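Long-range contacts in tyrosinase (Aspergillus oryzae, PDB 6JU5), which probably oxidises L-tyrosine and L-dopa to L-dopaquinone with molecular oxygen at a dinuclear copper centre, as a step in melanin formation: residues B[203-208]-B[231-236]; B[241-246]-B[353-358]; B[342-347]-B[569-574]. The protein carries 1 engineered substitution. One frame throughout, in Å; residues are numbered along the deposited sequence.

Contact 1: B[203-208]-B[231-236]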
loop_
_atom_site.group_PDB
_atom_site.type_symbol
_atom_site.label_atom_id
_atom_site.label_comp_id
_atom_site.label_asym_id
_atom_site.label_seq_id
_atom_site.Cartn_x
_atom_site.Cartn_y
_atom_site.Cartn_z
ATOM N N GLN B 203 -9.066 -15.270 -12.261
ATOM C CA GLN B 203 -9.873 -16.041 -11.315
ATOM C C GLN B 203 -9.049 -17.027 -10.509
ATOM O O GLN B 203 -9.500 -17.629 -9.536
ATOM C CB GLN B 203 -10.961 -16.789 -12.093
ATOM C CG GLN B 203 -11.742 -15.843 -13.000
ATOM C CD GLN B 203 -12.542 -16.591 -14.048
ATOM O OE1 GLN B 203 -12.769 -16.091 -15.149
ATOM N NE2 GLN B 203 -12.972 -17.793 -13.683
ATOM N N THR B 204 -7.814 -17.218 -10.969
ATOM C CA THR B 204 -6.898 -18.125 -10.282
ATOM C C THR B 204 -5.472 -17.615 -10.394
ATOM O O THR B 204 -5.223 -16.620 -11.100
ATOM C CB THR B 204 -7.017 -19.546 -10.855
ATOM O OG1 THR B 204 -6.198 -20.413 -10.060
ATOM C CG2 THR B 204 -6.520 -19.571 -12.293
ATOM N N LEU B 205 -4.535 -18.294 -9.733
ATOM C CA LEU B 205 -3.127 -17.920 -9.879
ATOM C C LEU B 205 -2.683 -18.071 -11.330
ATOM O O LEU B 205 -3.028 -19.025 -12.040
ATOM C CB LEU B 205 -2.203 -18.744 -8.983
ATOM C CG LEU B 205 -2.546 -18.766 -7.492
ATOM C CD1 LEU B 205 -1.486 -19.515 -6.699
ATOM C CD2 LEU B 205 -2.734 -17.350 -6.938
ATOM N N MET B 206 -1.887 -17.104 -11.793
ATOM C CA MET B 206 -1.581 -17.113 -13.228
ATOM C C MET B 206 -0.685 -18.290 -13.591
ATOM O O MET B 206 -0.677 -18.705 -14.750
ATOM C CB MET B 206 -0.931 -15.786 -13.618
ATOM C CG MET B 206 -1.912 -14.603 -13.498
ATOM S SD MET B 206 -1.198 -13.167 -14.318
ATOM C CE MET B 206 -2.177 -11.831 -13.620
ATOM N N GLY B 207 -0.006 -18.892 -12.619
ATOM C CA GLY B 207 0.783 -20.080 -12.869
ATOM C C GLY B 207 -0.059 -21.316 -13.080
ATOM O O GLY B 207 0.484 -22.356 -13.464
ATOM N N THR B 208 -1.372 -21.231 -12.886
ATOM C CA THR B 208 -2.206 -22.416 -13.037
ATOM C C THR B 208 -3.327 -22.226 -14.044
ATOM O O THR B 208 -4.284 -23.002 -14.081
ATOM C CB THR B 208 -2.806 -22.864 -11.689
ATOM O OG1 THR B 208 -3.592 -21.803 -11.125
ATOM C CG2 THR B 208 -1.709 -23.219 -10.697
ATOM N N PHE B 231 5.863 -14.591 -10.048
ATOM C CA PHE B 231 4.697 -14.130 -10.793
ATOM C C PHE B 231 3.721 -15.265 -11.089
ATOM O O PHE B 231 2.526 -15.020 -11.305
ATOM C CB PHE B 231 5.147 -13.473 -12.097
ATOM C CG PHE B 231 5.802 -12.130 -11.894
ATOM C CD1 PHE B 231 5.147 -11.118 -11.215
ATOM C CD2 PHE B 231 7.067 -11.877 -12.399
ATOM C CE1 PHE B 231 5.747 -9.891 -11.050
ATOM C CE2 PHE B 231 7.679 -10.641 -12.221
ATOM C CZ PHE B 231 7.010 -9.635 -11.549
ATOM N N ASP B 232 4.209 -16.504 -11.086
ATOM C CA ASP B 232 3.338 -17.679 -11.188
ATOM C C ASP B 232 2.368 -17.794 -10.008
ATOM O O ASP B 232 1.341 -18.496 -10.078
ATOM C CB ASP B 232 4.177 -18.951 -11.289
ATOM C CG ASP B 232 5.191 -19.124 -10.183
ATOM O OD1 ASP B 232 5.845 -18.152 -9.767
ATOM O OD2 ASP B 232 5.368 -20.283 -9.749
ATOM N N LYS B 233 2.709 -17.124 -8.916
ATOM C CA LYS B 233 1.920 -17.216 -7.681
ATOM C C LYS B 233 0.971 -16.033 -7.536
ATOM O O LYS B 233 0.324 -15.853 -6.504
ATOM C CB LYS B 233 2.855 -17.303 -6.479
ATOM C CG LYS B 233 3.744 -18.537 -6.494
ATOM C CD LYS B 233 2.924 -19.771 -6.821
ATOM C CE LYS B 233 3.804 -21.019 -6.803
ATOM N NZ LYS B 233 4.945 -20.897 -5.853
ATOM N N CYS B 234 0.874 -15.166 -8.543
ATOM C CA CYS B 234 0.000 -14.006 -8.490
ATOM C C CYS B 234 -1.307 -14.267 -9.231
ATOM O O CYS B 234 -1.261 -14.789 -10.348
ATOM C CB CYS B 234 0.646 -12.798 -9.202
ATOM S SG CYS B 234 2.216 -12.289 -8.437
ATOM N N GLN B 235 -2.405 -13.841 -8.623
ATOM C CA GLN B 235 -3.690 -13.786 -9.299
ATOM C C GLN B 235 -3.952 -12.407 -9.892
ATOM O O GLN B 235 -4.611 -12.275 -10.916
ATOM C CB GLN B 235 -4.775 -14.136 -8.273
ATOM C CG GLN B 235 -6.200 -14.026 -8.770
ATOM C CD GLN B 235 -7.201 -14.338 -7.671
ATOM O OE1 GLN B 235 -6.829 -14.727 -6.559
ATOM N NE2 GLN B 235 -8.481 -14.155 -7.964
ATOM N N SER B 236 -3.467 -11.371 -9.216
ATOM C CA SER B 236 -3.603 -9.985 -9.646
ATOM C C SER B 236 -2.231 -9.333 -9.807
ATOM O O SER B 236 -1.238 -9.711 -9.176
ATOM C CB SER B 236 -4.424 -9.177 -8.630
ATOM O OG SER B 236 -5.790 -9.585 -8.702
#
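Leu205 lies over the backbone of 233-235, its CD2 methyl 3.4 Å from Lys233 O and also within packing distance of Gln235 CB. The setting is a loop-to-loop contact in the central domain of tyrosinase: both segments belong to the long connection between strand 190-194 and helix 258-265, and residues 231-233 form a short 3-10 turn. Two consecutive amides of 203-208 are tied to carbonyls of that turn and of the residue that follows it. Met206 N donates to Cys234 O at 2.8 Å with a fairly straight N-H...O angle of 161°, while Gly207 N reaches Asp232 O at 2.9 Å along a more bent path. The latter bond brings the chains close enough that the CA atoms of Gly207 and Asp232 are 3.9 Å apart.

Met206 follows its own amide across the contact. Its extended chain passes the accepting carbonyl, with CG 3.2 Å from Cys234 O, and carries the CE methyl on to Gln235 O. Gln235 answers from the other segment: CG stands anti to the backbone N (chi1 175°), which sends the straight chain along Thr204 O toward Met202 O, where NE2 donates a hydrogen bond. The same NE2 is hydrogen-bonded to Ser192 of the second subunit, placing this loop at the dimer interface. Within 203-208, Leu205 O is gripped twice from one face of its plane, by Thr208 N and by Thr208 OG1 at 3.0 Å.

Contact 2: B[241-246]-B[353-358]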
loop_
_atom_site.group_PDB
_atom_site.type_symbol
_atom_site.label_atom_id
_atom_site.label_comp_id
_atom_site.label_asym_id
_atom_site.label_seq_id
_atom_site.Cartn_x
_atom_site.Cartn_y
_atom_site.Cartn_z
ATOM N N GLY B 241 4.269 -5.215 -4.249
ATOM C CA GLY B 241 3.627 -6.144 -3.346
ATOM C C GLY B 241 4.350 -7.434 -3.038
ATOM O O GLY B 241 3.916 -8.089 -2.072
ATOM N N LEU B 242 5.340 -7.818 -3.843
ATOM C CA LEU B 242 5.992 -9.118 -3.658
ATOM C C LEU B 242 7.274 -8.940 -2.865
ATOM O O LEU B 242 8.241 -8.320 -3.358
ATOM C CB LEU B 242 6.280 -9.757 -5.024
ATOM C CG LEU B 242 5.086 -9.791 -5.986
ATOM C CD1 LEU B 242 5.488 -10.372 -7.331
ATOM C CD2 LEU B 242 3.939 -10.571 -5.355
ATOM N N LEU B 243 7.283 -9.467 -1.646
ATOM C CA LEU B 243 8.452 -9.428 -0.786
ATOM C C LEU B 243 8.705 -10.851 -0.282
ATOM O O LEU B 243 7.766 -11.601 0.025
ATOM C CB LEU B 243 8.275 -8.509 0.439
ATOM C CG LEU B 243 8.306 -6.996 0.225
ATOM C CD1 LEU B 243 6.997 -6.520 -0.390
ATOM C CD2 LEU B 243 8.551 -6.235 1.522
ATOM N N GLU B 244 9.972 -11.202 -0.179
ATOM C CA GLU B 244 10.357 -12.479 0.416
ATOM C C GLU B 244 9.945 -12.542 1.882
ATOM O O GLU B 244 9.854 -11.536 2.583
ATOM C CB GLU B 244 11.866 -12.653 0.289
ATOM C CG GLU B 244 12.394 -14.058 0.533
ATOM C CD GLU B 244 13.894 -14.135 0.311
ATOM O OE1 GLU B 244 14.619 -13.166 0.631
ATOM O OE2 GLU B 244 14.369 -15.174 -0.189
ATOM N N ASN B 245 9.667 -13.733 2.400
ATOM C CA ASN B 245 9.505 -13.896 3.846
ATOM C C ASN B 245 8.091 -13.562 4.282
ATOM O O ASN B 245 7.839 -13.354 5.491
ATOM C CB ASN B 245 10.543 -13.066 4.621
ATOM N N TYR B 246 7.143 -13.527 3.366
ATOM C CA TYR B 246 5.718 -13.426 3.675
ATOM C C TYR B 246 5.061 -14.689 3.144
ATOM O O TYR B 246 5.611 -15.352 2.261
ATOM C CB TYR B 246 5.058 -12.157 3.084
ATOM C CG TYR B 246 5.683 -10.944 3.744
ATOM C CD1 TYR B 246 5.186 -10.436 4.938
ATOM C CD2 TYR B 246 6.837 -10.384 3.201
ATOM C CE1 TYR B 246 5.799 -9.345 5.530
ATOM C CE2 TYR B 246 7.453 -9.316 3.807
ATOM C CZ TYR B 246 6.929 -8.786 4.971
ATOM O OH TYR B 246 7.583 -7.732 5.552
ATOM N N LYS B 353 10.760 -1.265 5.320
ATOM C CA LYS B 353 11.059 -2.115 4.168
ATOM C C LYS B 353 10.682 -1.378 2.885
ATOM O O LYS B 353 9.530 -1.271 2.485
ATOM C CB LYS B 353 10.352 -3.459 4.311
ATOM C CG LYS B 353 10.777 -4.214 5.566
ATOM C CD LYS B 353 10.073 -5.563 5.654
ATOM C CE LYS B 353 9.940 -5.982 7.114
ATOM N NZ LYS B 353 11.291 -6.061 7.731
ATOM N N LEU B 354 11.688 -0.817 2.237
ATOM C CA LEU B 354 11.532 0.031 1.072
ATOM C C LEU B 354 11.522 -0.752 -0.226
ATOM O O LEU B 354 11.277 -0.183 -1.287
ATOM C CB LEU B 354 12.664 1.072 1.073
ATOM C CG LEU B 354 12.524 2.137 2.164
ATOM C CD1 LEU B 354 13.782 2.987 2.254
ATOM C CD2 LEU B 354 11.282 2.973 1.902
ATOM N N TRP B 355 11.756 -2.054 -0.157
ATOM C CA TRP B 355 11.771 -2.895 -1.341
ATOM C C TRP B 355 10.371 -3.447 -1.572
ATOM O O TRP B 355 9.400 -3.047 -0.948
ATOM C CB TRP B 355 12.828 -3.986 -1.218
ATOM C CG TRP B 355 12.673 -4.977 -0.112
ATOM C CD1 TRP B 355 12.090 -6.208 -0.193
ATOM C CD2 TRP B 355 13.128 -4.819 1.241
ATOM N NE1 TRP B 355 12.146 -6.828 1.024
ATOM C CE2 TRP B 355 12.777 -6.001 1.923
ATOM C CE3 TRP B 355 13.799 -3.798 1.945
ATOM C CZ2 TRP B 355 13.070 -6.197 3.279
ATOM C CZ3 TRP B 355 14.084 -3.990 3.289
ATOM C CH2 TRP B 355 13.716 -5.184 3.935
ATOM N N GLY B 356 10.279 -4.409 -2.480
ATOM C CA GLY B 356 9.019 -4.980 -2.924
ATOM C C GLY B 356 8.972 -4.940 -4.443
ATOM O O GLY B 356 9.384 -3.938 -5.042
ATOM N N ALA B 357 8.440 -6.005 -5.030
ATOM C CA ALA B 357 8.431 -6.119 -6.480
ATOM C C ALA B 357 7.026 -6.242 -7.035
ATOM O O ALA B 357 6.040 -6.575 -6.380
ATOM C CB ALA B 357 9.253 -7.317 -6.928
ATOM N N GLY B 358 6.949 -5.965 -8.337
ATOM C CA GLY B 358 5.643 -5.911 -8.984
ATOM C C GLY B 358 5.793 -5.999 -10.497
ATOM O O GLY B 358 6.864 -5.831 -11.063
HETATM O O HOH W 1 11.327 -9.316 2.490
#
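A classic beta bulge joins the two segments, with Gly241 and Leu242 both facing Ala357 across a single antiparallel bridge. Leu242 and Ala357 form its hydrogen-bonded pair: Leu242 N approaches Ala357 O in the carbonyl plane, on a lone pair, at 2.9 Å, and Ala357 N returns the bond to Leu242 O from a direction tilted 26° out of plane. Leu242 O also receives a CA-H...O contact from Gly356.

Beyond the bridge, Leu243 turns its branch into the corner made by Gly356 and Trp355. CD1 packs on Gly356 CA at 3.6 Å, while CD2 meets the pyrrole part of the indole, 3.7 Å from Trp355 NE1, the two side chains crossing at about a right angle. At the edge of that ring, in its plane, a water accepts from Trp355 NE1 and donates to Glu244 O at 2.7 Å. Farther out, Tyr246 OH rests on the aliphatic chain of Lys353, 3.3 Å from CD; a bend at the last torsion (chi4 -59°) carries NZ toward His350 O.

Tyr246 meets Trp258 of the second subunit edge-to-face. Strand 356-357 pairs on with strand 342-343, which directly follows helix 328-340, the carrier of copper ligands His332 and His336.

Contact 3: B[342-347]-B[569-574]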
loop_
_atom_site.group_PDB
_atom_site.type_symbol
_atom_site.label_atom_id
_atom_site.label_comp_id
_atom_site.label_asym_id
_atom_site.label_seq_id
_atom_site.Cartn_x
_atom_site.Cartn_y
_atom_site.Cartn_z
ATOM N N PHE B 342 11.366 -3.839 -8.339
ATOM C CA PHE B 342 11.972 -5.075 -8.811
ATOM C C PHE B 342 12.678 -5.878 -7.728
ATOM O O PHE B 342 13.041 -7.037 -8.003
ATOM C CB PHE B 342 12.927 -4.862 -9.995
ATOM C CG PHE B 342 14.396 -4.728 -9.672
ATOM C CD1 PHE B 342 14.950 -3.602 -9.087
ATOM C CD2 PHE B 342 15.265 -5.774 -9.960
ATOM C CE1 PHE B 342 16.298 -3.501 -8.793
ATOM C CE2 PHE B 342 16.626 -5.704 -9.679
ATOM C CZ PHE B 342 17.131 -4.569 -9.084
ATOM N N MET B 343 12.907 -5.317 -6.540
ATOM C CA MET B 343 13.654 -6.044 -5.502
ATOM C C MET B 343 12.710 -6.796 -4.577
ATOM O O MET B 343 11.848 -6.229 -3.915
ATOM C CB MET B 343 14.515 -5.078 -4.686
ATOM C CG MET B 343 15.669 -4.524 -5.517
ATOM S SD MET B 343 16.748 -3.459 -4.548
ATOM C CE MET B 343 15.624 -2.159 -4.073
ATOM N N PHE B 344 12.869 -8.109 -4.536
ATOM C CA PHE B 344 12.066 -9.011 -3.723
ATOM C C PHE B 344 12.542 -9.058 -2.284
ATOM O O PHE B 344 11.783 -9.364 -1.371
ATOM C CB PHE B 344 12.174 -10.381 -4.395
ATOM C CG PHE B 344 11.277 -11.469 -3.880
ATOM C CD1 PHE B 344 9.898 -11.326 -3.802
ATOM C CD2 PHE B 344 11.821 -12.685 -3.480
ATOM C CE1 PHE B 344 9.097 -12.367 -3.379
ATOM C CE2 PHE B 344 11.029 -13.740 -3.082
ATOM C CZ PHE B 344 9.657 -13.589 -3.025
ATOM N N SER B 345 13.821 -8.780 -2.066
ATOM C CA SER B 345 14.422 -8.955 -0.763
ATOM C C SER B 345 15.518 -7.920 -0.541
ATOM O O SER B 345 15.935 -7.269 -1.502
ATOM C CB SER B 345 14.996 -10.377 -0.620
ATOM O OG SER B 345 15.475 -10.515 0.704
ATOM N N ARG B 346 15.941 -7.838 0.711
ATOM C CA ARG B 346 17.162 -7.114 1.066
ATOM C C ARG B 346 17.906 -7.906 2.139
ATOM O O ARG B 346 17.247 -8.441 3.044
ATOM C CB ARG B 346 16.802 -5.720 1.584
ATOM C CG ARG B 346 18.009 -4.836 1.855
ATOM C CD ARG B 346 17.623 -3.373 1.971
ATOM N NE ARG B 346 16.936 -2.902 0.764
ATOM C CZ ARG B 346 16.550 -1.650 0.549
ATOM N NH1 ARG B 346 16.762 -0.689 1.443
ATOM N NH2 ARG B 346 15.935 -1.343 -0.586
ATOM N N PRO B 347 19.228 -8.006 2.084
ATOM C CA PRO B 347 19.968 -8.686 3.155
ATOM C C PRO B 347 19.841 -7.946 4.481
ATOM O O PRO B 347 19.489 -6.771 4.506
ATOM C CB PRO B 347 21.417 -8.667 2.665
ATOM C CG PRO B 347 21.343 -8.366 1.202
ATOM C CD PRO B 347 20.125 -7.493 1.042
ATOM N N ASN B 569 20.959 -6.582 -7.743
ATOM C CA ASN B 569 20.028 -7.603 -8.249
ATOM C C ASN B 569 18.714 -7.602 -7.484
ATOM O O ASN B 569 18.479 -6.765 -6.587
ATOM C CB ASN B 569 20.721 -8.954 -8.251
ATOM C CG ASN B 569 20.989 -9.546 -6.879
ATOM O OD1 ASN B 569 20.319 -9.209 -5.898
ATOM N ND2 ASN B 569 21.957 -10.473 -6.820
ATOM N N SER B 570 17.822 -8.534 -7.836
ATOM C CA SER B 570 16.498 -8.554 -7.228
ATOM C C SER B 570 16.511 -9.006 -5.769
ATOM O O SER B 570 15.480 -8.884 -5.098
ATOM C CB SER B 570 15.530 -9.439 -8.036
ATOM O OG SER B 570 15.953 -10.781 -7.959
ATOM N N GLN B 571 17.634 -9.522 -5.281
ATOM C CA GLN B 571 17.780 -9.856 -3.864
ATOM C C GLN B 571 18.373 -8.717 -3.064
ATOM O O GLN B 571 18.680 -8.863 -1.861
ATOM C CB GLN B 571 18.615 -11.132 -3.703
ATOM C CG GLN B 571 17.813 -12.359 -4.115
ATOM C CD GLN B 571 16.744 -12.681 -3.079
ATOM O OE1 GLN B 571 17.029 -13.021 -1.918
ATOM N NE2 GLN B 571 15.479 -12.559 -3.467
ATOM N N GLY B 572 18.575 -7.560 -3.712
ATOM C CA GLY B 572 19.173 -6.462 -2.958
ATOM C C GLY B 572 20.676 -6.597 -2.804
ATOM O O GLY B 572 21.286 -5.931 -1.956
ATOM N N LYS B 573 21.306 -7.466 -3.595
ATOM C CA LYS B 573 22.732 -7.730 -3.447
ATOM C C LYS B 573 23.530 -7.156 -4.602
ATOM O O LYS B 573 23.037 -7.071 -5.730
ATOM C CB LYS B 573 22.969 -9.247 -3.349
ATOM C CG LYS B 573 22.467 -9.785 -2.021
ATOM C CD LYS B 573 22.626 -11.288 -1.930
ATOM C CE LYS B 573 22.538 -11.768 -0.486
ATOM N NZ LYS B 573 23.266 -13.055 -0.334
ATOM N N ALA B 574 24.768 -6.781 -4.317
ATOM C CA ALA B 574 25.657 -6.197 -5.316
ATOM C C ALA B 574 26.292 -7.283 -6.181
ATOM O O ALA B 574 26.895 -8.226 -5.663
ATOM C CB ALA B 574 26.735 -5.357 -4.646
HETATM O O HOH W 2 18.309 -10.634 0.137
#
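The Phe342 ring has Met343 CG above one face, 3.5 Å from its plane and offset toward the rim, while its CE2 and CZ meet the Asn569-Ser570 peptide obliquely, CE2 coming 3.6 Å from Asn569 C. The ring of Phe344 is touched at its edge, in plane, by the amide of Gln571, with NE2 3.7 Å from CD2. These two side chains run side by side in the same direction, their ring and amide planes turned 55° apart. A bend at chi2 (-73°) folds the Gln571 chain back, so that its amide also lies against Ser345 CB.

The peptide and amide that meet these rings come from 569-574, where a type I beta turn runs from Asn569 to Gly572, in the loop joining strands 563-568 and 580-588; it docks beside strand 342-343 of the central domain. The Asn569 side chain stiffens it as an Asx turn: OD1 accepts from Gln571 N and Lys573 N, which arrive from opposite faces of its plane. Ser570 O points back across the contact and takes Phe344 N in its carbonyl plane at 2.8 Å; Ser345 N adds a weak, longer bond. Ser345 O and Gln571 O, two acceptors not bonded to each other, approach to 3.2 Å. A water donates to Gln571 O and to Ser345 OG, the latter also bonded to Glu244. Pro347 CG packs against Lys573 CG at 3.7 Å.

Overall arrangement
Contact 2 lies on the same side of the chain's centre as each of the others; its centre is about 10 Å from that of contact 3 and about 17 Å from that of contact 1, while the centres of contacts 1 and 3 are about 22 Å apart and those two do not touch. Contact 1 closes before contact 2 opens, whereas contacts 2 and 3 alternate along the chain. Phe231 and Cys234 pack on Leu242, joining the first two. The two-stranded sheet of 342-343 and 356-357 links the last two, aided by a probable backbone hydrogen bond from Glu244 N to Phe344 O. Segment 569-574 thus brings the C-terminal part of this pro-enzyme against the copper-binding central domain, while contacts 1 and 2 also meet the second subunit.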